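Local coordinates for putative nisin-resistance protein (Streptococcus agalactiae 515, PDB 4Y68) that is a putative peptidase of family S41 that probably gives resistance to the lantibiotic nisin, most likely by recognising and hydrolysing it, at residues 100-105 against 125-130; 119-124 against 139-144. One frame throughout, in Å; residues are numbered along the deposited sequence.

Contact 1. Residues 100-105 against 125-130; sequences RRDTLD and SISKLD
Helix 96-103 meets the loop leading from strand 118-122 to helix 131-147, and the touching side chains are Asp-102 and Thr-103 on the helix, Ser-127 and Lys-128 on the loop. The one hydrogen bond between the two segments runs from Ser-127 OG to Asp-102 OD2 at 3.0 Å. The hydroxyl comes to the syn side of the carboxylate, lying 24° out of its plane. Asp-102 turns CG away from its own nitrogen and toward the carbonyl side (chi1 170°), a setting that swings OD2 across to the loop. Serine suits the other end: its hydroxyl sits one carbon from the backbone, and CB too approaches OD2, at 3.4 Å. The short side chain is consistent with the close approach of the backbones, Thr-103 CA lying 5.1 Å from Ser-127 CA.

This loop is the first link of the beta-alpha-beta unit in the S41 peptidase fold, carrying the chain from strand 118-122 to helix 131-147, with strand 152-156 to follow. At its far end Asp-130 is the N-cap of the helix, a place that suits a short acidic chain able to accept a backbone N-H; its side chain caps a backbone N of the helix, and OD2 is hydrogen-bonded to Ser-133 OG.

Next to Asp-102 on helix 96-103, Thr-103 crosses Lys-128 nearly at right angles. Here the lysine offers its aliphatic chain, with CG 3.6 Å from Thr-103 OG1. Being extended beyond CG, that chain then passes Thr-103 O, which CE approaches to 3.7 Å. Ser-106 ties the same two segments together, its OG bonding both Thr-103 O and Ser-127 N. Ser-125, more deeply buried, points its CB toward the helix segment, but its hydroxyl bonds Thr-161 N.

Contact 2. Residues 119-124 against 139-144; sequences LLITIP and GKLQNI
The bond from Asn-143 N to Gly-139 O, 2.8 Å long, belongs to the helix that presents Leu-141 and, one residue after Asn-143, Ile-144 to Leu-119, Ile-121 and Ile-123 of the strand and its continuation. Across the interface everything is apolar. Ile-144 CG2 touches two methyls, Leu-119 CD1 at 3.8 Å and Ile-121 CD1 at 3.4 Å, the second closer than ordinary van der Waals contact. The two isoleucines slide past each other in opposite directions. Ile-121 can reach so far because CG1 stands opposite the carbonyl carbon (chi1 -58°) and the chain stays extended to CD1.

Strand 118-122 and helix 131-147 are the first two members of a beta-alpha-beta unit completed by strand 152-156. Their segments run nearly antiparallel, at 170°, with axes 10.7 Å apart, a gap filled by branched aliphatic side chains from both sides. The second branch of Ile-121 serves the other helical residue: CG2 meets Leu-141 CD2 at 3.7 Å, the two side chains crossing at a slant. Beta-branching suits this strand position, since one residue covers both Leu-141 and Ile-144. Leu-141 CD2 also lies 4.3 Å from Ile-123 CG1. Tyr-111 of the neighbouring strand packs on both Ile-121 and Ile-144, while Leu-153 touches Leu-119 and Ile-121.

Overall arrangement
The two contacts alternate along the chain: 100-105 comes first, then 119-124, 125-130 and 139-144. Segments 119-124 and 125-130 adjoin: the chain leaves strand 118-122 through residues 123-124, still in contact 2, and enters the loop of contact 1, which in turn leads into helix 131-147 and back to contact 2. Their centres are nevertheless about 18 Å apart. Contact 2 is buried between that helix and the mixed sheet containing strands 110-113, 118-122 and 152-156, whereas contact 1 lies at the surface. The helix of this strand-loop-helix unit of the S41 peptidase fold thus packs on the sheet to which its strand belongs, while its loop meets helix 96-103 from earlier in the chain.

Contact 1. Residues 100-105 against 125-130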
loop_
_atom_site.group_PDB
_atom_site.type_symbol
_atom_site.label_atom_id
_atom_site.label_comp_id
_atom_site.label_asym_id
_atom_site.label_seq_id
_atom_site.Cartn_x
_atom_site.Cartn_y
_atom_site.Cartn_z
ATOM N N ARG A 100 -6.788 -7.837 13.107
ATOM C CA ARG A 100 -6.693 -9.274 12.874
ATOM C C ARG A 100 -7.693 -9.775 11.833
ATOM O O ARG A 100 -7.330 -10.588 10.986
ATOM C CB ARG A 100 -6.876 -10.059 14.167
ATOM C CG ARG A 100 -5.813 -11.128 14.316
ATOM C CD ARG A 100 -6.001 -11.964 15.555
ATOM N NE ARG A 100 -7.098 -12.918 15.415
ATOM C CZ ARG A 100 -6.991 -14.104 14.817
ATOM N NH1 ARG A 100 -5.834 -14.488 14.280
ATOM N NH2 ARG A 100 -8.049 -14.906 14.747
ATOM N N ARG A 101 -8.940 -9.305 11.889
ATOM C CA ARG A 101 -9.930 -9.697 10.892
ATOM C C ARG A 101 -9.449 -9.297 9.501
ATOM O O ARG A 101 -9.604 -10.050 8.547
ATOM C CB ARG A 101 -11.302 -9.077 11.178
ATOM C CG ARG A 101 -11.817 -9.313 12.606
ATOM C CD ARG A 101 -13.350 -9.418 12.686
ATOM N NE ARG A 101 -14.053 -8.394 11.911
ATOM C CZ ARG A 101 -14.537 -7.261 12.420
ATOM N NH1 ARG A 101 -14.394 -6.986 13.718
ATOM N NH2 ARG A 101 -15.168 -6.399 11.630
ATOM N N ASP A 102 -8.847 -8.118 9.388
ATOM C CA ASP A 102 -8.307 -7.676 8.107
ATOM C C ASP A 102 -7.150 -8.571 7.660
ATOM O O ASP A 102 -7.003 -8.861 6.470
ATOM C CB ASP A 102 -7.846 -6.223 8.177
ATOM C CG ASP A 102 -7.068 -5.800 6.939
ATOM O OD1 ASP A 102 -7.666 -5.754 5.837
ATOM O OD2 ASP A 102 -5.859 -5.511 7.065
ATOM N N THR A 103 -6.335 -9.018 8.608
ATOM C CA THR A 103 -5.246 -9.906 8.259
ATOM C C THR A 103 -5.772 -11.220 7.676
ATOM O O THR A 103 -5.107 -11.842 6.840
ATOM C CB THR A 103 -4.360 -10.225 9.466
ATOM O OG1 THR A 103 -3.009 -10.391 9.029
ATOM C CG2 THR A 103 -4.822 -11.509 10.146
ATOM N N LEU A 104 -6.962 -11.638 8.115
ATOM C CA LEU A 104 -7.519 -12.937 7.718
ATOM C C LEU A 104 -8.205 -12.891 6.357
ATOM O O LEU A 104 -8.655 -13.915 5.855
ATOM C CB LEU A 104 -8.513 -13.448 8.771
ATOM C CG LEU A 104 -7.915 -13.801 10.133
ATOM C CD1 LEU A 104 -8.968 -14.426 11.049
ATOM C CD2 LEU A 104 -6.696 -14.710 9.980
ATOM N N ASP A 105 -8.286 -11.697 5.777
ATOM C CA ASP A 105 -8.850 -11.505 4.443
ATOM C C ASP A 105 -7.793 -11.649 3.352
ATOM O O ASP A 105 -8.079 -11.462 2.167
ATOM C CB ASP A 105 -9.500 -10.124 4.335
ATOM C CG ASP A 105 -10.976 -10.201 4.037
ATOM O OD1 ASP A 105 -11.424 -9.485 3.111
ATOM O OD2 ASP A 105 -11.685 -10.971 4.729
ATOM N N SER A 125 -5.033 -8.347 -2.542
ATOM C CA SER A 125 -4.734 -7.843 -1.192
ATOM C C SER A 125 -4.121 -8.887 -0.279
ATOM O O SER A 125 -4.611 -10.003 -0.190
ATOM C CB SER A 125 -6.005 -7.332 -0.504
ATOM O OG SER A 125 -6.849 -6.628 -1.398
ATOM N N ILE A 126 -3.062 -8.507 0.419
ATOM C CA ILE A 126 -2.533 -9.288 1.528
ATOM C C ILE A 126 -1.989 -8.328 2.570
ATOM O O ILE A 126 -1.213 -7.423 2.243
ATOM C CB ILE A 126 -1.412 -10.242 1.106
ATOM C CG1 ILE A 126 -0.749 -10.849 2.346
ATOM C CG2 ILE A 126 -0.381 -9.517 0.242
ATOM C CD1 ILE A 126 0.264 -11.941 2.021
ATOM N N SER A 127 -2.394 -8.541 3.817
ATOM C CA SER A 127 -2.034 -7.662 4.919
ATOM C C SER A 127 -1.143 -8.351 5.922
ATOM O O SER A 127 -0.738 -7.739 6.918
ATOM C CB SER A 127 -3.285 -7.162 5.629
ATOM O OG SER A 127 -3.581 -5.858 5.164
ATOM N N LYS A 128 -0.862 -9.630 5.671
ATOM C CA LYS A 128 -0.104 -10.422 6.615
ATOM C C LYS A 128 1.302 -9.895 6.730
ATOM O O LYS A 128 1.824 -9.291 5.790
ATOM C CB LYS A 128 -0.117 -11.889 6.214
ATOM C CG LYS A 128 -1.320 -12.628 6.815
ATOM C CD LYS A 128 -1.557 -13.959 6.138
ATOM C CE LYS A 128 -2.776 -14.690 6.709
ATOM N NZ LYS A 128 -3.091 -15.906 5.895
ATOM N N LEU A 129 1.880 -10.085 7.915
ATOM C CA LEU A 129 3.236 -9.639 8.246
ATOM C C LEU A 129 4.180 -10.819 8.394
ATOM O O LEU A 129 5.367 -10.699 8.132
ATOM C CB LEU A 129 3.258 -8.837 9.560
ATOM C CG LEU A 129 2.421 -7.567 9.648
ATOM C CD1 LEU A 129 2.666 -6.871 10.987
ATOM C CD2 LEU A 129 2.783 -6.672 8.460
ATOM N N ASP A 130 3.644 -11.948 8.851
ATOM C CA ASP A 130 4.467 -13.109 9.145
ATOM C C ASP A 130 5.223 -13.600 7.914
ATOM O O ASP A 130 4.689 -13.659 6.804
ATOM C CB ASP A 130 3.612 -14.233 9.733
ATOM C CG ASP A 130 2.833 -14.948 8.696
ATOM O OD1 ASP A 130 3.326 -15.993 8.219
ATOM O OD2 ASP A 130 1.745 -14.451 8.336
#

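Contact 2. Residues 119-124 against 139-144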
loop_
_atom_site.group_PDB
_atom_site.type_symbol
_atom_site.label_atom_id
_atom_site.label_comp_id
_atom_site.label_asym_id
_atom_site.label_seq_id
_atom_site.Cartn_x
_atom_site.Cartn_y
_atom_site.Cartn_z
ATOM N N LEU A 119 -0.094 -14.921 -20.050
ATOM C CA LEU A 119 -0.572 -15.333 -18.729
ATOM C C LEU A 119 -1.369 -14.198 -18.093
ATOM O O LEU A 119 -0.998 -13.028 -18.206
ATOM C CB LEU A 119 0.585 -15.715 -17.802
ATOM C CG LEU A 119 1.576 -16.807 -18.222
ATOM C CD1 LEU A 119 2.464 -17.201 -17.043
ATOM C CD2 LEU A 119 0.845 -18.015 -18.778
ATOM N N LEU A 120 -2.474 -14.542 -17.446
ATOM C CA LEU A 120 -3.260 -13.580 -16.684
ATOM C C LEU A 120 -2.954 -13.757 -15.198
ATOM O O LEU A 120 -3.312 -14.773 -14.611
ATOM C CB LEU A 120 -4.762 -13.753 -16.951
ATOM C CG LEU A 120 -5.718 -12.999 -16.008
ATOM C CD1 LEU A 120 -5.418 -11.506 -15.954
ATOM C CD2 LEU A 120 -7.166 -13.212 -16.408
ATOM N N ILE A 121 -2.283 -12.789 -14.580
ATOM C CA ILE A 121 -1.946 -12.951 -13.170
ATOM C C ILE A 121 -2.804 -12.046 -12.271
ATOM O O ILE A 121 -2.862 -10.833 -12.443
ATOM C CB ILE A 121 -0.455 -12.696 -12.927
ATOM C CG1 ILE A 121 0.380 -13.657 -13.780
ATOM C CG2 ILE A 121 -0.091 -12.971 -11.481
ATOM C CD1 ILE A 121 1.880 -13.435 -13.666
ATOM N N THR A 122 -3.503 -12.678 -11.340
ATOM C CA THR A 122 -4.301 -12.006 -10.329
ATOM C C THR A 122 -3.435 -11.706 -9.114
ATOM O O THR A 122 -2.807 -12.601 -8.552
ATOM C CB THR A 122 -5.501 -12.871 -9.936
ATOM O OG1 THR A 122 -6.273 -13.137 -11.110
ATOM C CG2 THR A 122 -6.380 -12.188 -8.902
ATOM N N ILE A 123 -3.385 -10.437 -8.730
ATOM C CA ILE A 123 -2.508 -9.978 -7.661
ATOM C C ILE A 123 -3.336 -9.334 -6.549
ATOM O O ILE A 123 -3.665 -8.161 -6.635
ATOM C CB ILE A 123 -1.473 -8.975 -8.218
ATOM C CG1 ILE A 123 -0.568 -9.675 -9.245
ATOM C CG2 ILE A 123 -0.690 -8.307 -7.093
ATOM C CD1 ILE A 123 -0.018 -8.748 -10.278
ATOM N N PRO A 124 -3.692 -10.108 -5.506
ATOM C CA PRO A 124 -4.702 -9.655 -4.541
ATOM C C PRO A 124 -4.144 -8.984 -3.296
ATOM O O PRO A 124 -2.943 -9.076 -3.027
ATOM C CB PRO A 124 -5.388 -10.961 -4.140
ATOM C CG PRO A 124 -4.246 -11.928 -4.122
ATOM C CD PRO A 124 -3.348 -11.524 -5.291
ATOM N N GLY A 139 6.621 -15.882 -3.422
ATOM C CA GLY A 139 7.162 -17.081 -4.065
ATOM C C GLY A 139 6.291 -17.576 -5.202
ATOM O O GLY A 139 6.768 -17.931 -6.284
ATOM N N LYS A 140 4.987 -17.580 -4.958
ATOM C CA LYS A 140 4.014 -17.928 -5.982
ATOM C C LYS A 140 4.172 -17.028 -7.219
ATOM O O LYS A 140 4.091 -17.494 -8.355
ATOM C CB LYS A 140 2.600 -17.818 -5.394
ATOM C CG LYS A 140 1.700 -19.023 -5.595
ATOM C CD LYS A 140 0.746 -18.792 -6.763
ATOM C CE LYS A 140 -0.338 -19.877 -6.845
ATOM N NZ LYS A 140 -1.371 -19.814 -5.745
ATOM N N LEU A 141 4.398 -15.735 -7.006
ATOM C CA LEU A 141 4.552 -14.810 -8.117
ATOM C C LEU A 141 5.868 -15.069 -8.840
ATOM O O LEU A 141 5.907 -15.211 -10.063
ATOM C CB LEU A 141 4.492 -13.359 -7.632
ATOM C CG LEU A 141 3.079 -12.799 -7.522
ATOM C CD1 LEU A 141 3.059 -11.502 -6.752
ATOM C CD2 LEU A 141 2.512 -12.592 -8.915
ATOM N N GLN A 142 6.943 -15.112 -8.063
ATOM C CA GLN A 142 8.263 -15.424 -8.575
ATOM C C GLN A 142 8.217 -16.681 -9.466
ATOM O O GLN A 142 8.688 -16.656 -10.600
ATOM C CB GLN A 142 9.227 -15.605 -7.407
ATOM C CG GLN A 142 10.628 -16.024 -7.775
ATOM C CD GLN A 142 11.533 -14.859 -8.064
ATOM O OE1 GLN A 142 11.192 -13.951 -8.834
ATOM N NE2 GLN A 142 12.701 -14.868 -7.445
ATOM N N ASN A 143 7.617 -17.763 -8.977
ATOM C CA ASN A 143 7.577 -18.989 -9.769
ATOM C C ASN A 143 6.892 -18.785 -11.098
ATOM O O ASN A 143 7.387 -19.234 -12.129
ATOM C CB ASN A 143 6.880 -20.125 -9.038
ATOM C CG ASN A 143 6.697 -21.348 -9.936
ATOM O OD1 ASN A 143 5.735 -21.434 -10.707
ATOM N ND2 ASN A 143 7.646 -22.281 -9.870
ATOM N N ILE A 144 5.757 -18.102 -11.074
ATOM C CA ILE A 144 5.012 -17.854 -12.300
ATOM C C ILE A 144 5.844 -17.093 -13.301
ATOM O O ILE A 144 5.894 -17.464 -14.466
ATOM C CB ILE A 144 3.720 -17.070 -12.045
ATOM C CG1 ILE A 144 2.718 -17.953 -11.283
ATOM C CG2 ILE A 144 3.154 -16.553 -13.384
ATOM C CD1 ILE A 144 1.467 -17.220 -10.838
#